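Local coordinates for protein beta-fructofuranosidase (Bifidobacterium adolescentis, PDB 6NOB) that probably hydrolyses terminal non-reducing beta-D-fructofuranoside residues, releasing fructose from substrates such as sucrose, at residues Leu526-Ala530 and Thr578-Gln582; Lys488-Tyr494 and Val583-Phe587; Asp430-Gly434 and Asp572-Gly576. All coordinates share one frame. Numbering follows the deposited sequence.

Contact 1: Leu526-Ala530 and Thr578-Gln582; sequences LADDA and TDVRQ
Two loop segments run antiparallel here, with CA atoms 4.7 Å apart at Leu-526 and Arg-581 and 5.9 Å apart at Asp-529 and Asp-579. Both segments are irregular, and Asp-579 takes left-handed backbone angles (58/56). One backbone hydrogen bond joins them: Leu-526 N donates to Arg-581 O at 2.6 Å in a nearly linear bond (174°). It sits where strands 519-526 and 582-588, neighbours in one sheet of the C-terminal beta-sandwich, meet the loops at their ends. Leu-526 points its CA-to-CB bond toward 578-582, with CD1 4.2 Å from Val-580 O.

Beyond it the polar links centre on Arg-581 (m, m, t, then chi4 -88°), whose end reaches across to 526-530: NH2 meets Asp-529 OD1 at 3.0 Å in a salt bridge, and also donates back to Val-580 O at 2.8 Å. Asp-529 chi1 is t (-151°), bringing its carboxylate toward 578-582. Arg-581 NH1 makes a weaker salt bridge to Asp-579 OD1 at 3.3 Å, so one guanidinium holds two carboxylates whose OD1 atoms, on Asp-529 and Asp-579, are 3.6 Å apart. Asp-528, chi1 p, forms an Asx turn, Ala-530 N to Asp-528 OD1 3.2 Å, while its OD2 accepts from Lys-623 N.

Two waters complete the bridge. Water 1 donates to Asp-529 OD2 (2.7 Å) and accepts from Asp-579 N (3.1 Å); water 2 donates to Asp-529 OD1 (2.6 Å) and accepts from Val-580 N (2.7 Å).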
# COMPACT_ATOMS: atom_id res chain seq x y z
N LEU A 526 -30.68 -2.61 6.31
CA LEU A 526 -31.81 -2.51 5.40
C LEU A 526 -32.67 -3.76 5.51
O LEU A 526 -32.15 -4.87 5.68
CB LEU A 526 -31.34 -2.30 3.96
CG LEU A 526 -30.43 -1.09 3.72
CD1 LEU A 526 -29.83 -1.14 2.33
CD2 LEU A 526 -31.20 0.20 3.93
N ALA A 527 -33.98 -3.58 5.39
CA ALA A 527 -34.94 -4.66 5.57
C ALA A 527 -35.34 -5.35 4.27
O ALA A 527 -36.03 -6.37 4.33
CB ALA A 527 -36.20 -4.14 6.27
N ASP A 528 -34.92 -4.83 3.12
CA ASP A 528 -35.41 -5.34 1.85
C ASP A 528 -34.39 -5.02 0.76
O ASP A 528 -33.29 -4.54 1.05
CB ASP A 528 -36.79 -4.74 1.53
CG ASP A 528 -36.84 -3.25 1.79
OD1 ASP A 528 -36.06 -2.51 1.15
OD2 ASP A 528 -37.66 -2.83 2.63
N ASP A 529 -34.77 -5.27 -0.49
CA ASP A 529 -33.92 -5.02 -1.64
C ASP A 529 -34.38 -3.83 -2.47
O ASP A 529 -34.06 -3.74 -3.66
CB ASP A 529 -33.85 -6.28 -2.52
CG ASP A 529 -32.55 -6.39 -3.27
OD1 ASP A 529 -31.50 -6.54 -2.60
OD2 ASP A 529 -32.57 -6.33 -4.51
N ALA A 530 -35.12 -2.91 -1.85
CA ALA A 530 -35.71 -1.79 -2.57
C ALA A 530 -34.64 -0.75 -2.93
O ALA A 530 -33.53 -0.75 -2.39
CB ALA A 530 -36.82 -1.15 -1.75
N THR A 578 -25.69 -9.37 -4.76
CA THR A 578 -27.11 -9.09 -4.63
C THR A 578 -27.51 -9.12 -3.15
O THR A 578 -26.76 -9.59 -2.29
CB THR A 578 -27.94 -10.11 -5.41
OG1 THR A 578 -27.51 -11.44 -5.09
CG2 THR A 578 -27.77 -9.89 -6.91
N ASP A 579 -28.70 -8.59 -2.88
CA ASP A 579 -29.33 -8.68 -1.57
C ASP A 579 -28.45 -8.08 -0.47
O ASP A 579 -28.10 -8.72 0.52
CB ASP A 579 -29.69 -10.14 -1.24
CG ASP A 579 -30.70 -10.71 -2.21
OD1 ASP A 579 -31.81 -10.14 -2.33
OD2 ASP A 579 -30.39 -11.74 -2.86
N VAL A 580 -28.09 -6.81 -0.67
CA VAL A 580 -27.38 -6.06 0.36
C VAL A 580 -28.34 -5.70 1.47
O VAL A 580 -29.42 -5.14 1.23
CB VAL A 580 -26.73 -4.80 -0.24
CG1 VAL A 580 -26.06 -3.99 0.85
CG2 VAL A 580 -25.72 -5.18 -1.32
N ARG A 581 -27.98 -6.04 2.71
CA ARG A 581 -28.84 -5.76 3.85
C ARG A 581 -28.10 -4.96 4.92
O ARG A 581 -28.72 -4.20 5.67
CB ARG A 581 -29.40 -7.05 4.44
CG ARG A 581 -30.31 -7.82 3.50
CD ARG A 581 -31.56 -7.01 3.15
NE ARG A 581 -32.42 -7.74 2.23
CZ ARG A 581 -32.32 -7.69 0.90
NH1 ARG A 581 -33.15 -8.39 0.14
NH2 ARG A 581 -31.38 -6.94 0.34
N GLN A 582 -26.79 -5.14 5.01
CA GLN A 582 -25.96 -4.37 5.93
C GLN A 582 -24.98 -3.52 5.15
O GLN A 582 -24.27 -4.03 4.27
CB GLN A 582 -25.20 -5.29 6.90
CG GLN A 582 -24.42 -4.52 7.95
CD GLN A 582 -23.74 -5.41 8.96
OE1 GLN A 582 -23.59 -6.62 8.75
NE2 GLN A 582 -23.32 -4.83 10.08
O HOH W 1 -30.27 -7.60 -5.32
O HOH W 2 -29.13 -5.46 -2.71

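Contact 2: Lys488-Tyr494 and Val583-Phe587; sequences KPVSEVY and VEVFF
This contact belongs to the interface between the two domains of a family 32 hydrolase, the beta-propeller and the C-terminal beta-sandwich. Lys-488 and Pro-489 end a propeller strand, Val-490 is the N-cap residue, and Ser-491 to Tyr-494 begin a short helix, with Val-493 N hydrogen-bonded to Val-490 O at 2.9 Å. Residues 583-587, within strand 582-588, are extended and send Glu-584 and Phe-586 toward 488-494. The backbones stay well apart: CA atoms are 9.7 Å apart for Lys-488 and Glu-584, 9.9 Å for Pro-489 and Phe-586, so side chains fill the gap.

The polar part is a short hydrogen-bonded chain, Lys-488 to Tyr-494 to Glu-584. Tyr-494 (chi1 m) donates from OH to Glu-584 OE1 over a very short 2.5 Å, and its OH receives a hydrogen bond from Lys-488 NZ at 3.1 Å. Glu-584, chi1 and chi2 both t, has its other oxygen, OE2, satisfied by Tyr-521 of the sandwich. Lys-488 NZ stays 4.2 Å from Glu-584 OE1, beyond a salt bridge.

Beside this chain, Phe-586 (chi1 m) fills an apolar pocket. Pro-489 CG lies 3.7 Å from its CE1 and Val-493 CG1 3.9 Å from its CE2. The rings of Tyr-494 and Phe-586 meet obliquely, centroids 5.8 Å apart and planes at 54°, with Tyr-494 CE1 3.5 Å from Phe-586 CZ.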
# COMPACT_ATOMS: atom_id res chain seq x y z
N LYS A 488 -12.94 -7.48 6.14
CA LYS A 488 -13.61 -6.69 7.15
C LYS A 488 -12.54 -6.05 7.99
O LYS A 488 -11.48 -6.68 8.21
CB LYS A 488 -14.52 -7.58 8.01
CG LYS A 488 -15.58 -6.88 8.84
CD LYS A 488 -16.32 -7.91 9.71
CE LYS A 488 -17.67 -7.40 10.18
NZ LYS A 488 -17.56 -6.48 11.35
N PRO A 489 -12.71 -4.82 8.48
CA PRO A 489 -11.69 -4.20 9.33
C PRO A 489 -11.41 -5.04 10.56
O PRO A 489 -12.31 -5.66 11.14
CB PRO A 489 -12.29 -2.84 9.69
CG PRO A 489 -13.25 -2.56 8.60
CD PRO A 489 -13.82 -3.88 8.19
N VAL A 490 -10.13 -5.09 10.95
CA VAL A 490 -9.76 -5.86 12.13
C VAL A 490 -10.43 -5.26 13.36
O VAL A 490 -10.83 -4.09 13.39
CB VAL A 490 -8.23 -5.92 12.30
CG1 VAL A 490 -7.59 -6.56 11.08
CG2 VAL A 490 -7.67 -4.52 12.52
N SER A 491 -10.56 -6.09 14.40
CA SER A 491 -11.26 -5.67 15.61
C SER A 491 -10.66 -4.40 16.20
O SER A 491 -11.39 -3.57 16.75
CB SER A 491 -11.26 -6.80 16.64
OG SER A 491 -9.98 -6.98 17.22
N GLU A 492 -9.34 -4.22 16.07
CA GLU A 492 -8.70 -3.04 16.64
C GLU A 492 -9.19 -1.75 15.98
O GLU A 492 -9.26 -0.71 16.65
CB GLU A 492 -7.18 -3.15 16.51
CG GLU A 492 -6.57 -4.28 17.32
CD GLU A 492 -6.47 -5.57 16.54
OE1 GLU A 492 -7.19 -5.72 15.53
OE2 GLU A 492 -5.66 -6.43 16.93
N VAL A 493 -9.52 -1.79 14.69
CA VAL A 493 -10.04 -0.61 14.02
C VAL A 493 -11.34 -0.15 14.68
O VAL A 493 -11.52 1.03 14.99
CB VAL A 493 -10.23 -0.88 12.51
CG1 VAL A 493 -11.23 0.10 11.91
CG2 VAL A 493 -8.90 -0.81 11.79
N TYR A 494 -12.26 -1.10 14.92
CA TYR A 494 -13.50 -0.76 15.61
C TYR A 494 -13.23 -0.26 17.02
O TYR A 494 -13.85 0.71 17.48
CB TYR A 494 -14.42 -1.98 15.65
CG TYR A 494 -14.90 -2.47 14.30
CD1 TYR A 494 -15.84 -1.75 13.57
CD2 TYR A 494 -14.42 -3.66 13.76
CE1 TYR A 494 -16.29 -2.20 12.34
CE2 TYR A 494 -14.86 -4.11 12.53
CZ TYR A 494 -15.79 -3.38 11.82
OH TYR A 494 -16.23 -3.83 10.60
N VAL A 583 -24.94 -2.23 5.46
CA VAL A 583 -23.98 -1.30 4.88
C VAL A 583 -23.17 -0.70 6.02
O VAL A 583 -23.73 -0.04 6.91
CB VAL A 583 -24.68 -0.20 4.06
CG1 VAL A 583 -23.65 0.81 3.57
CG2 VAL A 583 -25.44 -0.80 2.90
N GLU A 584 -21.86 -0.92 5.99
CA GLU A 584 -20.94 -0.37 6.97
C GLU A 584 -19.99 0.59 6.26
O GLU A 584 -19.33 0.21 5.30
CB GLU A 584 -20.16 -1.48 7.69
CG GLU A 584 -19.53 -1.04 8.99
CD GLU A 584 -18.94 -2.19 9.79
OE1 GLU A 584 -18.10 -2.94 9.24
OE2 GLU A 584 -19.30 -2.33 10.97
N VAL A 585 -19.94 1.84 6.74
CA VAL A 585 -19.23 2.91 6.06
C VAL A 585 -18.20 3.53 7.00
O VAL A 585 -18.53 3.91 8.12
CB VAL A 585 -20.20 4.00 5.55
CG1 VAL A 585 -19.44 5.08 4.81
CG2 VAL A 585 -21.27 3.39 4.67
N PHE A 586 -16.96 3.63 6.53
CA PHE A 586 -15.92 4.44 7.15
C PHE A 586 -15.58 5.57 6.19
O PHE A 586 -15.03 5.31 5.11
CB PHE A 586 -14.67 3.62 7.47
CG PHE A 586 -14.85 2.55 8.50
CD1 PHE A 586 -15.42 1.33 8.16
CD2 PHE A 586 -14.42 2.74 9.80
CE1 PHE A 586 -15.57 0.33 9.11
CE2 PHE A 586 -14.58 1.75 10.76
CZ PHE A 586 -15.15 0.54 10.41
N PHE A 587 -15.89 6.81 6.56
CA PHE A 587 -15.46 7.97 5.79
C PHE A 587 -14.53 8.81 6.65
O PHE A 587 -14.93 9.27 7.73
CB PHE A 587 -16.63 8.82 5.30
CG PHE A 587 -16.20 9.96 4.43
CD1 PHE A 587 -15.82 9.74 3.12
CD2 PHE A 587 -16.13 11.25 4.94
CE1 PHE A 587 -15.40 10.78 2.32
CE2 PHE A 587 -15.71 12.30 4.14
CZ PHE A 587 -15.34 12.06 2.83

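Contact 3: Asp430-Gly434 and Asp572-Gly576; sequences DFGTG and DFDSG
A loop between two propeller strands packs here against an edge of the C-terminal beta-sandwich, another piece of the domain interface of family 32 enzymes. Closest CA pairs are Phe-431 with Ser-575 and Gly-432 with Phe-573, both 5.5 Å, so the segments run antiparallel.

Asp-430 opens an Asx turn, its OD1 accepting from Gly-432 N at 3.0 Å, while OD2 meets Arg-476 and Ser-604. Phe-431 (chi1 p) has its CA-to-CB bond toward 572-576, and Ser-575 CA stands over one face of its ring in a CH-pi contact, 3.6 Å from the centroid, held in a second Asx turn where Gly-576 N donates to Asp-574 OD1 at 2.9 Å. Phe-431 CB is 3.2 Å from Asp-574 O, and Arg-401 joins the segments by donating to the carbonyls of both residues.

Gly-432 C touches Phe-573 CD1 at 3.7 Å. Phe-573, chi1 m, is the centre of an inverse gamma turn. Extended Thr-433 finishes the contact, with CG2 3.6 Å from Phe-573 CE1.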
# COMPACT_ATOMS: atom_id res chain seq x y z
N ASP A 430 -11.89 -5.29 -4.05
CA ASP A 430 -12.45 -3.99 -3.72
C ASP A 430 -13.15 -3.44 -4.95
O ASP A 430 -12.52 -3.27 -5.99
CB ASP A 430 -11.35 -3.03 -3.25
CG ASP A 430 -11.90 -1.79 -2.57
OD1 ASP A 430 -12.50 -0.95 -3.26
OD2 ASP A 430 -11.73 -1.67 -1.34
N PHE A 431 -14.45 -3.17 -4.83
CA PHE A 431 -15.24 -2.77 -5.99
C PHE A 431 -15.21 -1.26 -6.24
O PHE A 431 -15.95 -0.78 -7.11
CB PHE A 431 -16.69 -3.27 -5.85
CG PHE A 431 -17.51 -2.57 -4.79
CD1 PHE A 431 -18.17 -1.38 -5.06
CD2 PHE A 431 -17.68 -3.15 -3.54
CE1 PHE A 431 -18.93 -0.75 -4.09
CE2 PHE A 431 -18.45 -2.53 -2.56
CZ PHE A 431 -19.08 -1.33 -2.84
N GLY A 432 -14.36 -0.52 -5.54
CA GLY A 432 -14.14 0.88 -5.85
C GLY A 432 -13.03 1.05 -6.87
O GLY A 432 -12.98 0.33 -7.87
N THR A 433 -12.13 2.00 -6.64
CA THR A 433 -10.96 2.16 -7.49
C THR A 433 -9.81 2.74 -6.68
O THR A 433 -10.01 3.54 -5.77
CB THR A 433 -11.26 3.06 -8.71
OG1 THR A 433 -10.11 3.07 -9.57
CG2 THR A 433 -11.58 4.48 -8.27
N GLY A 434 -8.60 2.30 -7.02
CA GLY A 434 -7.40 2.81 -6.39
C GLY A 434 -6.92 2.03 -5.19
O GLY A 434 -5.85 2.34 -4.65
N ASP A 572 -18.57 2.44 -13.33
CA ASP A 572 -19.65 1.70 -12.68
C ASP A 572 -19.07 0.92 -11.50
O ASP A 572 -18.55 -0.18 -11.67
CB ASP A 572 -20.33 0.77 -13.68
CG ASP A 572 -21.51 0.01 -13.09
OD1 ASP A 572 -21.93 0.33 -11.96
OD2 ASP A 572 -22.02 -0.91 -13.77
N PHE A 573 -19.16 1.48 -10.30
CA PHE A 573 -18.61 0.84 -9.10
C PHE A 573 -19.59 -0.20 -8.55
O PHE A 573 -20.04 -0.13 -7.41
CB PHE A 573 -18.24 1.88 -8.06
CG PHE A 573 -17.20 2.86 -8.52
CD1 PHE A 573 -15.88 2.47 -8.66
CD2 PHE A 573 -17.55 4.16 -8.82
CE1 PHE A 573 -14.92 3.38 -9.09
CE2 PHE A 573 -16.60 5.07 -9.25
CZ PHE A 573 -15.28 4.68 -9.38
N ASP A 574 -19.91 -1.18 -9.40
CA ASP A 574 -20.82 -2.25 -9.03
C ASP A 574 -20.25 -3.07 -7.88
O ASP A 574 -19.12 -3.57 -7.95
CB ASP A 574 -21.07 -3.15 -10.25
CG ASP A 574 -22.24 -4.10 -10.05
OD1 ASP A 574 -22.57 -4.44 -8.90
OD2 ASP A 574 -22.83 -4.52 -11.07
N SER A 575 -21.04 -3.22 -6.81
CA SER A 575 -20.58 -3.98 -5.65
C SER A 575 -20.36 -5.45 -5.99
O SER A 575 -19.57 -6.12 -5.32
CB SER A 575 -21.57 -3.84 -4.49
OG SER A 575 -22.67 -4.72 -4.65
N GLY A 576 -21.04 -5.96 -7.01
CA GLY A 576 -20.86 -7.33 -7.44
C GLY A 576 -21.63 -8.37 -6.65
O GLY A 576 -21.39 -9.56 -6.84

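How the contacts relate
From the N terminus, the chain first meets contact 3 at 430-434, between propeller strands, then contact 2 at 488-494, where it leaves the propeller. Within the sandwich it passes 526-530 and continues to 572-576, closing contact 3 over 137 intervening residues. Residues 578-582 close contact 1, and 583-587, directly after them, close contact 2. Contact 1 is therefore nested inside contact 2, while contact 3 crosses both. Contacts 2 and 3, about 18 Å apart between centres, tie the propeller to the sandwich at two separate points; contact 1, near the surface, joins loops within the sandwich itself. Strand 582-588 thus runs from contact 1 to the domain interface.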